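Local coordinates for DNA repair and recombination protein RadB (Thermococcus kodakarensis, PDB 2CVH) that probably takes part in DNA repair and homologous recombination, binding DNA and hydrolysing ATP only very weakly, without promoting strand exchange, at residues Gly20-Val25 with Arg133-Leu138; Leu36-Gly41 with Pro59-Gln64; Ile81-Ser86 with Gly96-Thr101; Asp183-Pro186 with Arg191-Val194. All blocks are in the same frame, centred on the assembly; numbering follows the deposited sequence.

Interaction 1: Gly20-Val25 with Arg133-Leu138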
loop_
_atom_site.group_PDB
_atom_site.type_symbol
_atom_site.label_atom_id
_atom_site.label_comp_id
_atom_site.label_asym_id
_atom_site.label_seq_id
_atom_site.Cartn_x
_atom_site.Cartn_y
_atom_site.Cartn_z
ATOM N N GLY A 20 -8.275 -4.480 9.440
ATOM C CA GLY A 20 -9.123 -3.468 10.023
ATOM C C GLY A 20 -8.491 -2.126 10.227
ATOM O O GLY A 20 -9.040 -1.312 10.972
ATOM N N VAL A 21 -7.328 -1.894 9.620
ATOM C CA VAL A 21 -6.654 -0.595 9.734
ATOM C C VAL A 21 -6.036 -0.207 8.400
ATOM O O VAL A 21 -5.930 -1.045 7.483
ATOM C CB VAL A 21 -5.548 -0.566 10.847
ATOM C CG1 VAL A 21 -6.157 -0.911 12.219
ATOM C CG2 VAL A 21 -4.429 -1.500 10.518
ATOM N N LEU A 22 -5.773 1.088 8.242
ATOM C CA LEU A 22 -5.152 1.582 7.035
ATOM C C LEU A 22 -3.663 1.730 7.315
ATOM O O LEU A 22 -3.271 2.372 8.292
ATOM C CB LEU A 22 -5.695 2.935 6.615
ATOM C CG LEU A 22 -7.169 3.143 6.259
ATOM C CD1 LEU A 22 -7.254 4.286 5.264
ATOM C CD2 LEU A 22 -7.793 1.918 5.661
ATOM N N THR A 23 -2.851 1.009 6.552
ATOM C CA THR A 23 -1.412 1.106 6.672
ATOM C C THR A 23 -0.968 1.889 5.446
ATOM O O THR A 23 -1.351 1.557 4.325
ATOM C CB THR A 23 -0.716 -0.267 6.661
ATOM O OG1 THR A 23 -1.156 -1.053 7.781
ATOM C CG2 THR A 23 0.822 -0.085 6.752
ATOM N N GLN A 24 -0.314 3.025 5.658
ATOM C CA GLN A 24 0.210 3.791 4.535
ATOM C C GLN A 24 1.607 3.228 4.273
ATOM O O GLN A 24 2.328 2.851 5.210
ATOM C CB GLN A 24 0.331 5.283 4.871
ATOM C CG GLN A 24 1.156 6.057 3.845
ATOM C CD GLN A 24 1.323 7.537 4.149
ATOM O OE1 GLN A 24 1.336 8.362 3.243
ATOM N NE2 GLN A 24 1.451 7.875 5.406
ATOM N N VAL A 25 1.944 3.049 3.009
ATOM C CA VAL A 25 3.275 2.579 2.645
ATOM C C VAL A 25 3.666 3.613 1.633
ATOM O O VAL A 25 3.014 3.745 0.619
ATOM C CB VAL A 25 3.307 1.171 2.003
ATOM C CG1 VAL A 25 4.753 0.811 1.628
ATOM C CG2 VAL A 25 2.793 0.137 2.979
ATOM N N ARG A 133 -12.998 11.680 2.810
ATOM C CA ARG A 133 -14.172 10.910 2.398
ATOM C C ARG A 133 -13.695 9.495 2.065
ATOM O O ARG A 133 -14.184 8.502 2.607
ATOM C CB ARG A 133 -14.764 11.516 1.115
ATOM C CG ARG A 133 -16.284 11.663 1.092
ATOM C CD ARG A 133 -16.714 12.936 1.822
ATOM N NE ARG A 133 -16.342 14.151 1.095
ATOM C CZ ARG A 133 -16.488 15.384 1.571
ATOM N NH1 ARG A 133 -16.994 15.579 2.783
ATOM N NH2 ARG A 133 -16.164 16.426 0.819
ATOM N N GLN A 134 -12.719 9.437 1.164
ATOM C CA GLN A 134 -12.117 8.194 0.701
ATOM C C GLN A 134 -11.482 7.378 1.820
ATOM O O GLN A 134 -11.765 6.195 1.972
ATOM C CB GLN A 134 -11.085 8.514 -0.380
ATOM C CG GLN A 134 -11.729 9.112 -1.620
ATOM C CD GLN A 134 -10.740 9.646 -2.635
ATOM O OE1 GLN A 134 -9.955 8.894 -3.215
ATOM N NE2 GLN A 134 -10.788 10.955 -2.869
ATOM N N LEU A 135 -10.635 8.020 2.613
ATOM C CA LEU A 135 -9.967 7.338 3.704
ATOM C C LEU A 135 -10.996 6.742 4.645
ATOM O O LEU A 135 -10.890 5.577 5.035
ATOM C CB LEU A 135 -9.003 8.286 4.427
ATOM C CG LEU A 135 -7.748 8.674 3.621
ATOM C CD1 LEU A 135 -6.906 9.672 4.403
ATOM C CD2 LEU A 135 -6.901 7.435 3.277
ATOM N N GLN A 136 -12.039 7.507 4.949
ATOM C CA GLN A 136 -13.087 7.007 5.826
ATOM C C GLN A 136 -13.801 5.811 5.210
ATOM O O GLN A 136 -14.097 4.843 5.918
ATOM C CB GLN A 136 -14.085 8.106 6.196
ATOM C CG GLN A 136 -13.666 8.888 7.434
ATOM C CD GLN A 136 -13.190 7.973 8.563
ATOM O OE1 GLN A 136 -12.032 8.047 8.987
ATOM N NE2 GLN A 136 -14.078 7.096 9.042
ATOM N N VAL A 137 -14.088 5.870 3.909
ATOM C CA VAL A 137 -14.736 4.741 3.249
ATOM C C VAL A 137 -13.807 3.524 3.326
ATOM O O VAL A 137 -14.240 2.423 3.672
ATOM C CB VAL A 137 -15.116 5.065 1.782
ATOM C CG1 VAL A 137 -15.734 3.832 1.089
ATOM C CG2 VAL A 137 -16.106 6.214 1.759
ATOM N N LEU A 138 -12.512 3.741 3.119
ATOM C CA LEU A 138 -11.549 2.640 3.186
ATOM C C LEU A 138 -11.473 2.050 4.596
ATOM O O LEU A 138 -11.404 0.822 4.754
ATOM C CB LEU A 138 -10.159 3.099 2.700
ATOM C CG LEU A 138 -10.116 3.390 1.192
ATOM C CD1 LEU A 138 -8.830 4.106 0.792
ATOM C CD2 LEU A 138 -10.314 2.086 0.394
#

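Interaction 2: Leu36-Gly41 with Pro59-Gln64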
loop_
_atom_site.group_PDB
_atom_site.type_symbol
_atom_site.label_atom_id
_atom_site.label_comp_id
_atom_site.label_asym_id
_atom_site.label_seq_id
_atom_site.Cartn_x
_atom_site.Cartn_y
_atom_site.Cartn_z
ATOM N N LEU A 36 5.714 -4.643 -2.790
ATOM C CA LEU A 36 5.303 -5.114 -1.468
ATOM C C LEU A 36 3.799 -5.428 -1.530
ATOM O O LEU A 36 3.340 -6.476 -1.052
ATOM C CB LEU A 36 5.555 -4.025 -0.419
ATOM C CG LEU A 36 5.951 -4.385 1.018
ATOM C CD1 LEU A 36 5.438 -3.278 1.946
ATOM C CD2 LEU A 36 5.424 -5.746 1.463
ATOM N N ALA A 37 3.043 -4.507 -2.114
ATOM C CA ALA A 37 1.602 -4.675 -2.261
ATOM C C ALA A 37 1.298 -5.954 -3.044
ATOM O O ALA A 37 0.507 -6.795 -2.583
ATOM C CB ALA A 37 1.008 -3.458 -2.979
ATOM N N LEU A 38 1.973 -6.114 -4.187
ATOM C CA LEU A 38 1.811 -7.284 -5.059
ATOM C C LEU A 38 2.099 -8.588 -4.324
ATOM O O LEU A 38 1.339 -9.552 -4.426
ATOM C CB LEU A 38 2.743 -7.196 -6.286
ATOM C CG LEU A 38 2.395 -6.570 -7.651
ATOM C CD1 LEU A 38 3.559 -6.767 -8.651
ATOM C CD2 LEU A 38 1.163 -7.221 -8.229
ATOM N N GLN A 39 3.198 -8.608 -3.573
ATOM C CA GLN A 39 3.601 -9.780 -2.836
ATOM C C GLN A 39 2.674 -10.133 -1.697
ATOM O O GLN A 39 2.405 -11.315 -1.458
ATOM C CB GLN A 39 5.025 -9.604 -2.323
ATOM C CG GLN A 39 5.562 -10.786 -1.527
ATOM C CD GLN A 39 7.085 -10.870 -1.581
ATOM O OE1 GLN A 39 7.760 -11.064 -0.563
ATOM N NE2 GLN A 39 7.627 -10.758 -2.784
ATOM N N THR A 40 2.219 -9.127 -0.960
ATOM C CA THR A 40 1.300 -9.384 0.140
ATOM C C THR A 40 0.004 -9.970 -0.457
ATOM O O THR A 40 -0.465 -11.010 -0.017
ATOM C CB THR A 40 1.011 -8.095 0.933
ATOM O OG1 THR A 40 2.254 -7.555 1.390
ATOM C CG2 THR A 40 0.115 -8.381 2.146
ATOM N N GLY A 41 -0.511 -9.329 -1.506
ATOM C CA GLY A 41 -1.712 -9.813 -2.169
ATOM C C GLY A 41 -1.524 -11.223 -2.711
ATOM O O GLY A 41 -2.306 -12.132 -2.434
ATOM N N PRO A 59 0.974 -6.915 -14.478
ATOM C CA PRO A 59 0.544 -8.311 -14.604
ATOM C C PRO A 59 1.741 -9.225 -14.755
ATOM O O PRO A 59 1.839 -10.241 -14.064
ATOM C CB PRO A 59 -0.302 -8.286 -15.878
ATOM C CG PRO A 59 -0.939 -6.938 -15.832
ATOM C CD PRO A 59 0.230 -6.057 -15.428
ATOM N N GLU A 60 2.667 -8.826 -15.632
ATOM C CA GLU A 60 3.901 -9.587 -15.897
ATOM C C GLU A 60 4.758 -9.752 -14.655
ATOM O O GLU A 60 5.302 -10.840 -14.394
ATOM C CB GLU A 60 4.747 -8.897 -16.962
ATOM C CG GLU A 60 4.197 -9.021 -18.348
ATOM C CD GLU A 60 3.301 -7.872 -18.750
ATOM O OE1 GLU A 60 2.812 -7.112 -17.884
ATOM O OE2 GLU A 60 3.081 -7.740 -19.966
ATOM N N ARG A 61 4.891 -8.654 -13.902
ATOM C CA ARG A 61 5.669 -8.641 -12.664
ATOM C C ARG A 61 5.039 -9.603 -11.645
ATOM O O ARG A 61 5.753 -10.388 -10.996
ATOM C CB ARG A 61 5.766 -7.207 -12.123
ATOM C CG ARG A 61 6.678 -7.022 -10.922
ATOM C CD ARG A 61 8.122 -7.427 -11.222
ATOM N NE ARG A 61 9.005 -7.048 -10.123
ATOM C CZ ARG A 61 9.725 -7.898 -9.399
ATOM N NH1 ARG A 61 9.693 -9.202 -9.645
ATOM N NH2 ARG A 61 10.444 -7.441 -8.385
ATOM N N LEU A 62 3.706 -9.586 -11.543
ATOM C CA LEU A 62 3.013 -10.498 -10.633
ATOM C C LEU A 62 3.177 -11.949 -11.111
ATOM O O LEU A 62 3.342 -12.865 -10.307
ATOM C CB LEU A 62 1.536 -10.142 -10.532
ATOM C CG LEU A 62 0.818 -11.089 -9.568
ATOM C CD1 LEU A 62 1.131 -10.696 -8.121
ATOM C CD2 LEU A 62 -0.669 -11.066 -9.827
ATOM N N VAL A 63 3.086 -12.153 -12.426
ATOM C CA VAL A 63 3.278 -13.478 -13.043
ATOM C C VAL A 63 4.695 -13.964 -12.700
ATOM O O VAL A 63 4.888 -15.098 -12.262
ATOM C CB VAL A 63 3.141 -13.400 -14.599
ATOM C CG1 VAL A 63 3.538 -14.714 -15.244
ATOM C CG2 VAL A 63 1.724 -13.033 -14.977
ATOM N N GLN A 64 5.682 -13.090 -12.893
ATOM C CA GLN A 64 7.070 -13.419 -12.583
ATOM C C GLN A 64 7.149 -13.814 -11.132
ATOM O O GLN A 64 7.599 -14.912 -10.792
ATOM C CB GLN A 64 7.973 -12.218 -12.834
ATOM C CG GLN A 64 9.448 -12.502 -12.563
ATOM C CD GLN A 64 10.357 -11.344 -12.953
ATOM O OE1 GLN A 64 11.405 -11.545 -13.577
ATOM N NE2 GLN A 64 9.962 -10.128 -12.586
#

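Interaction 3: Ile81-Ser86 with Gly96-Thr101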
loop_
_atom_site.group_PDB
_atom_site.type_symbol
_atom_site.label_atom_id
_atom_site.label_comp_id
_atom_site.label_asym_id
_atom_site.label_seq_id
_atom_site.Cartn_x
_atom_site.Cartn_y
_atom_site.Cartn_z
ATOM N N ILE A 81 -8.354 -8.125 -8.551
ATOM C CA ILE A 81 -9.504 -7.409 -9.081
ATOM C C ILE A 81 -9.073 -5.947 -9.268
ATOM O O ILE A 81 -9.013 -5.182 -8.301
ATOM C CB ILE A 81 -10.683 -7.491 -8.110
ATOM C CG1 ILE A 81 -10.918 -8.937 -7.684
ATOM C CG2 ILE A 81 -11.916 -6.871 -8.739
ATOM C CD1 ILE A 81 -10.936 -9.933 -8.819
ATOM N N LEU A 82 -8.820 -5.548 -10.513
ATOM C CA LEU A 82 -8.330 -4.215 -10.798
ATOM C C LEU A 82 -9.338 -3.157 -11.081
ATOM O O LEU A 82 -10.382 -3.419 -11.656
ATOM C CB LEU A 82 -7.353 -4.265 -11.964
ATOM C CG LEU A 82 -6.134 -5.198 -11.834
ATOM C CD1 LEU A 82 -5.477 -5.402 -13.207
ATOM C CD2 LEU A 82 -5.141 -4.625 -10.844
ATOM N N PHE A 83 -8.965 -1.929 -10.750
ATOM C CA PHE A 83 -9.793 -0.745 -10.969
ATOM C C PHE A 83 -8.838 0.310 -11.464
ATOM O O PHE A 83 -7.823 0.576 -10.830
ATOM C CB PHE A 83 -10.461 -0.270 -9.668
ATOM C CG PHE A 83 -11.357 -1.300 -9.040
ATOM C CD1 PHE A 83 -10.831 -2.287 -8.221
ATOM C CD2 PHE A 83 -12.722 -1.289 -9.282
ATOM C CE1 PHE A 83 -11.641 -3.257 -7.646
ATOM C CE2 PHE A 83 -13.550 -2.258 -8.711
ATOM C CZ PHE A 83 -13.008 -3.244 -7.890
ATOM N N THR A 84 -9.168 0.942 -12.577
ATOM C CA THR A 84 -8.273 1.928 -13.152
ATOM C C THR A 84 -8.880 3.320 -13.260
ATOM O O THR A 84 -8.977 3.872 -14.353
ATOM C CB THR A 84 -7.813 1.438 -14.547
ATOM O OG1 THR A 84 -8.951 0.927 -15.255
ATOM C CG2 THR A 84 -6.781 0.318 -14.428
ATOM N N PRO A 85 -9.241 3.936 -12.119
ATOM C CA PRO A 85 -9.836 5.275 -12.120
ATOM C C PRO A 85 -8.906 6.278 -12.784
ATOM O O PRO A 85 -9.342 7.334 -13.256
ATOM C CB PRO A 85 -10.003 5.561 -10.630
ATOM C CG PRO A 85 -8.850 4.840 -10.024
ATOM C CD PRO A 85 -8.925 3.520 -10.742
ATOM N N SER A 86 -7.623 5.931 -12.759
ATOM C CA SER A 86 -6.507 6.678 -13.341
ATOM C C SER A 86 -6.558 8.216 -13.439
ATOM O O SER A 86 -5.687 8.895 -12.886
ATOM C CB SER A 86 -6.114 6.030 -14.676
ATOM O OG SER A 86 -5.880 4.634 -14.502
ATOM N N GLY A 96 -15.986 4.233 -3.509
ATOM C CA GLY A 96 -17.362 4.112 -3.083
ATOM C C GLY A 96 -17.897 2.765 -3.533
ATOM O O GLY A 96 -18.486 2.028 -2.734
ATOM N N SER A 97 -17.627 2.403 -4.787
ATOM C CA SER A 97 -18.096 1.130 -5.333
ATOM C C SER A 97 -17.563 -0.040 -4.504
ATOM O O SER A 97 -18.282 -1.018 -4.225
ATOM C CB SER A 97 -17.674 0.976 -6.807
ATOM O OG SER A 97 -16.303 0.605 -6.968
ATOM N N LEU A 98 -16.307 0.092 -4.081
ATOM C CA LEU A 98 -15.633 -0.931 -3.293
ATOM C C LEU A 98 -16.430 -1.393 -2.093
ATOM O O LEU A 98 -16.263 -2.528 -1.628
ATOM C CB LEU A 98 -14.261 -0.434 -2.841
ATOM C CG LEU A 98 -13.155 -0.411 -3.896
ATOM C CD1 LEU A 98 -11.835 -0.115 -3.213
ATOM C CD2 LEU A 98 -13.087 -1.760 -4.612
ATOM N N LYS A 99 -17.315 -0.523 -1.617
ATOM C CA LYS A 99 -18.145 -0.834 -0.464
ATOM C C LYS A 99 -18.914 -2.130 -0.701
ATOM O O LYS A 99 -18.928 -3.009 0.167
ATOM C CB LYS A 99 -19.101 0.322 -0.173
ATOM C CG LYS A 99 -19.369 0.554 1.311
ATOM C CD LYS A 99 -20.121 1.877 1.566
ATOM C CE LYS A 99 -19.304 3.098 1.148
ATOM N NZ LYS A 99 -20.085 4.359 1.211
ATOM N N LYS A 100 -19.477 -2.286 -1.899
ATOM C CA LYS A 100 -20.234 -3.492 -2.210
ATOM C C LYS A 100 -19.481 -4.563 -3.015
ATOM O O LYS A 100 -19.897 -5.727 -3.039
ATOM C CB LYS A 100 -21.559 -3.130 -2.882
ATOM C CG LYS A 100 -22.646 -4.230 -2.794
ATOM C CD LYS A 100 -23.136 -4.500 -1.350
ATOM C CE LYS A 100 -22.331 -5.594 -0.648
ATOM N NZ LYS A 100 -22.789 -5.818 0.754
ATOM N N THR A 101 -18.403 -4.171 -3.692
ATOM C CA THR A 101 -17.592 -5.118 -4.460
ATOM C C THR A 101 -16.817 -6.029 -3.502
ATOM O O THR A 101 -16.692 -7.240 -3.717
ATOM C CB THR A 101 -16.549 -4.384 -5.324
ATOM O OG1 THR A 101 -17.189 -3.343 -6.076
ATOM C CG2 THR A 101 -15.831 -5.363 -6.274
#

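Interaction 4: Asp183-Pro186 with Arg191-Val194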
loop_
_atom_site.group_PDB
_atom_site.type_symbol
_atom_site.label_atom_id
_atom_site.label_comp_id
_atom_site.label_asym_id
_atom_site.label_seq_id
_atom_site.Cartn_x
_atom_site.Cartn_y
_atom_site.Cartn_z
ATOM N N ASP A 183 12.826 3.329 1.908
ATOM C CA ASP A 183 13.912 4.113 1.336
ATOM C C ASP A 183 14.834 3.212 0.553
ATOM O O ASP A 183 14.972 2.017 0.877
ATOM C CB ASP A 183 14.741 4.781 2.439
ATOM C CG ASP A 183 13.945 5.774 3.248
ATOM O OD1 ASP A 183 13.210 6.604 2.667
ATOM O OD2 ASP A 183 14.061 5.704 4.480
ATOM N N LYS A 184 15.534 3.810 -0.412
ATOM C CA LYS A 184 16.495 3.074 -1.243
ATOM C C LYS A 184 17.911 3.138 -0.689
ATOM O O LYS A 184 18.370 4.219 -0.334
ATOM C CB LYS A 184 16.557 3.683 -2.634
ATOM C CG LYS A 184 15.293 3.660 -3.395
ATOM C CD LYS A 184 15.502 4.312 -4.726
ATOM C CE LYS A 184 14.258 4.207 -5.567
ATOM N NZ LYS A 184 14.362 4.992 -6.825
ATOM N N LEU A 185 18.586 1.999 -0.570
ATOM C CA LEU A 185 19.988 1.998 -0.154
ATOM C C LEU A 185 20.775 2.097 -1.478
ATOM O O LEU A 185 20.274 1.673 -2.516
ATOM C CB LEU A 185 20.323 0.758 0.667
ATOM C CG LEU A 185 19.704 0.802 2.086
ATOM C CD1 LEU A 185 20.171 -0.349 2.948
ATOM C CD2 LEU A 185 20.083 2.071 2.778
ATOM N N PRO A 186 21.993 2.686 -1.477
ATOM C CA PRO A 186 22.761 2.819 -2.729
ATOM C C PRO A 186 23.477 1.578 -3.291
ATOM O O PRO A 186 24.680 1.587 -3.510
ATOM C CB PRO A 186 23.728 3.954 -2.399
ATOM C CG PRO A 186 24.108 3.620 -1.001
ATOM C CD PRO A 186 22.753 3.271 -0.349
ATOM N N ARG A 191 16.979 -1.934 -0.121
ATOM C CA ARG A 191 15.992 -1.041 0.470
ATOM C C ARG A 191 15.878 -1.229 1.980
ATOM O O ARG A 191 16.327 -2.234 2.541
ATOM C CB ARG A 191 14.615 -1.357 -0.134
ATOM C CG ARG A 191 14.507 -1.290 -1.649
ATOM C CD ARG A 191 14.570 0.128 -2.143
ATOM N NE ARG A 191 14.429 0.176 -3.597
ATOM C CZ ARG A 191 15.443 0.219 -4.467
ATOM N NH1 ARG A 191 16.716 0.232 -4.045
ATOM N NH2 ARG A 191 15.176 0.225 -5.772
ATOM N N VAL A 192 15.227 -0.273 2.627
ATOM C CA VAL A 192 14.984 -0.378 4.062
ATOM C C VAL A 192 13.608 0.232 4.329
ATOM O O VAL A 192 13.225 1.221 3.700
ATOM C CB VAL A 192 16.088 0.355 4.903
ATOM C CG1 VAL A 192 16.077 1.861 4.596
ATOM C CG2 VAL A 192 15.920 0.058 6.444
ATOM N N ALA A 193 12.826 -0.417 5.177
ATOM C CA ALA A 193 11.522 0.126 5.533
ATOM C C ALA A 193 11.624 0.664 6.985
ATOM O O ALA A 193 12.282 0.068 7.833
ATOM C CB ALA A 193 10.441 -0.970 5.445
ATOM N N VAL A 194 11.018 1.808 7.250
ATOM C CA VAL A 194 11.027 2.344 8.590
ATOM C C VAL A 194 9.579 2.437 9.050
ATOM O O VAL A 194 8.725 2.980 8.339
ATOM C CB VAL A 194 11.681 3.738 8.641
ATOM C CG1 VAL A 194 11.684 4.269 10.080
ATOM C CG2 VAL A 194 13.110 3.673 8.110
#

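Interaction 1: Gly20-Val25 with Arg133-Leu138
Leu-22 points from strand 22-26 onto helix 128-145, against Leu-135 and Leu-138, which lie one turn apart on the same helical face. The apolar side-chain contacts come first. The CD1 methyl of Leu-22 meets the CD2 methyl of Leu-135 at 3.7 Å, the two side chains crossing at a slant. The other branch, Leu-22 CD2, reaches Leu-138 CB at 4.0 Å and touches the base of that side chain rather than its tip. CG of Leu-22 stands beside its backbone N (chi1 -61°), and from there CD1 goes mainly to Leu-135 and CD2 to Leu-138, though Leu-22 CD1 also comes within 4.1 Å of Leu-138 CB. A second kind of contact is methyl against main chain: Leu-22 CD2 lies 3.8 Å from Leu-138 C, and Leu-22 CD1 is 3.9 Å from Leu-135 O.

The backbone bonds run along the helix and between strands. Val-137 N donates to Arg-133 O and Leu-138 N to Gln-134 O, while in the sheet the backbone of Thr-23 bonds to Val-149 and Val-151. Val-149, on the neighbouring strand 149-153, also touches both Leu-22 and Leu-138 and so extends the apolar layer. The arrangement belongs to the alpha/beta core of a RecA-like ATPase: helix 128-145 packs against strand 22-26, which runs into the predicted ATP-binding P-loop beginning at Gly-27. All three leucines are buried and meet only through hydrocarbon and backbone atoms, which implies that helix and strand are held together here by dispersion and the exclusion of water, without any directional bond between them.

Interaction 2: Leu36-Gly41 with Pro59-Gln64
Leu-38 projects from helix 33-44 with its two methyls divided between neighbouring residues of helix 59-67. Its chi1 of -91° is off a staggered position, and with an extended chi2 this sends CD1 to Arg-61 and CD2 to Leu-62. Leu-38 CD2 presses on Leu-62 CD1 at 3.5 Å, tighter than ordinary van der Waals contact, and also lies 3.7 Å from Leu-62 CB. Leu-62 offers that flank because its CG is anti to the backbone N (chi1 -179°), which together with chi2 of 77° brings its CD1 to helix 33-44, within 3.9 Å of Leu-38 O. The other methyl, Leu-38 CD1, rests 3.9 Å from Arg-61 CG, on the aliphatic root of the arginine. The Arg-61 chain leaves with CG opposite its own N, then bends at chi2, and its NH2 donates to Thr-212 O. Helix 33-44 is the one that begins at the end of the P-loop in this RecA-like fold, and the Leu-38 side chain lies about 5 Å from that of Thr-34, a predicted ATP-binding residue. Losing the branched end of Leu-38 to an alanine would probably leave Leu-62 CD1 and the Arg-61 methylenes without their apolar partner and open a gap between the helices. Phe-80 of strand 80-83 touches both Leu-38 and Leu-62.

Interaction 3: Ile81-Ser86 with Gly96-Thr101
Phe-83, the last residue of strand 80-83, lays its ring against Leu-98 of helix 90-101, and this is the tight part of the contact. Leu-98 CD2 sits over one face in a CH-pi arrangement, 4.0 Å from the ring centroid and 29° off the normal. The methyl is displaced toward the far end of the ring, its nearest ring atom being Phe-83 CZ at 3.6 Å. With CG of Phe-83 beside the backbone N (chi1 -60°), the ring bridges segment axes 11.7 Å apart at their closest and nearly antiparallel, at 163°. Behind Leu-98 the packing continues into the core, onto Ala-49 and Val-51 of strand 47-52 and Ile-141 of helix 128-145.

The other side is looser and its residues are partly exposed. Thr-101 CG2 comes to the ring edge, close to its plane, 3.9 Å from Phe-83 CZ. Ser-97 OG approaches only to 4.3 Å from Phe-83 CE2, and its hydrogen bond goes to Val-94 O within its own helix. Thr-101 OG1 bonds weakly back to Ser-97 O. A serine in place of Phe-83 would probably strip Leu-98 CD2 of its aromatic cover and leave a gap between helix and strand too wide for the short side chain to span.

Helix 90-101 links parallel strands 80-83 and 106-112 in a beta-alpha-beta crossover that passes over strand 47-52. Since both hydroxyls are engaged within the helix, that of Thr-101 only weakly, cohesion between the segments rests on apolar and CH-pi contact.

Interaction 4: Asp183-Pro186 with Arg191-Val194
Asp-183 and Val-192 face each other as an antiparallel hydrogen-bonded pair, each satisfying the other's backbone. Asp-183 N donates to Val-192 O at 2.8 Å, almost straight at 174° and nearly along the C=O axis. In return, Val-192 N donates to Asp-183 O at 2.9 Å, lying in the carbonyl plane. The same Asp-183 O receives a CA-H...O contact from Arg-191 CA at 3.2 Å. On the face of Asp-183 and Val-192, Asp-183 CB packs on Val-192 CG1, while the carboxylate turns to Arg-181, whose NE forms a salt bridge with OD2.

The next pair, Lys-184 with Arg-191, is non-hydrogen-bonded, and its side chains share the other face, side by side and pointing the same way. The extended lysine chain runs over the guanidinium, with Lys-184 CG 3.6 Å from Arg-191 CZ, above one face and shifted toward the rim, and Leu-185 O at the edge. Arg-191 gets there by bending at chi2 (-71°). Its NH2 donates to Ala-30 O, NE and NH1 also have partners outside the two segments, and Lys-184 NZ makes a weak bond to Tyr-29 O.

These strands form a beta hairpin beside the P-loop, where Tyr-29 and Ala-30 are predicted to bind ATP. Arg-191, and more weakly Lys-184, thus bond to carbonyls of that loop; the chemistry implies a polar link between hairpin and P-loop that probably also brings positive charge near the predicted nucleotide site.

In the fold
From the N terminus, strand 22-26 opens the longest loop, which interaction 1 closes some 108 residues later on helix 128-145. Interactions 2 and 3 both fall within that span, one after the other: the first joins helix 33-44 to helix 59-67, the second brings helix 90-101 back over strand 80-83. Interaction 4 follows in series as a short hairpin, and none of the four cross. Val-25 CG1 touches Leu-36 CD1 (4.2 Å), linking interactions 1 and 2 on either end of the P-loop, and Val-137 CG1 meets Lys-99 CE (3.6 Å), joining helices of interactions 1 and 3. Interactions 1, 3 and 4 reach one mixed sheet, whose far-apart regions hold interactions 3 and 4, centres about 31 Å apart.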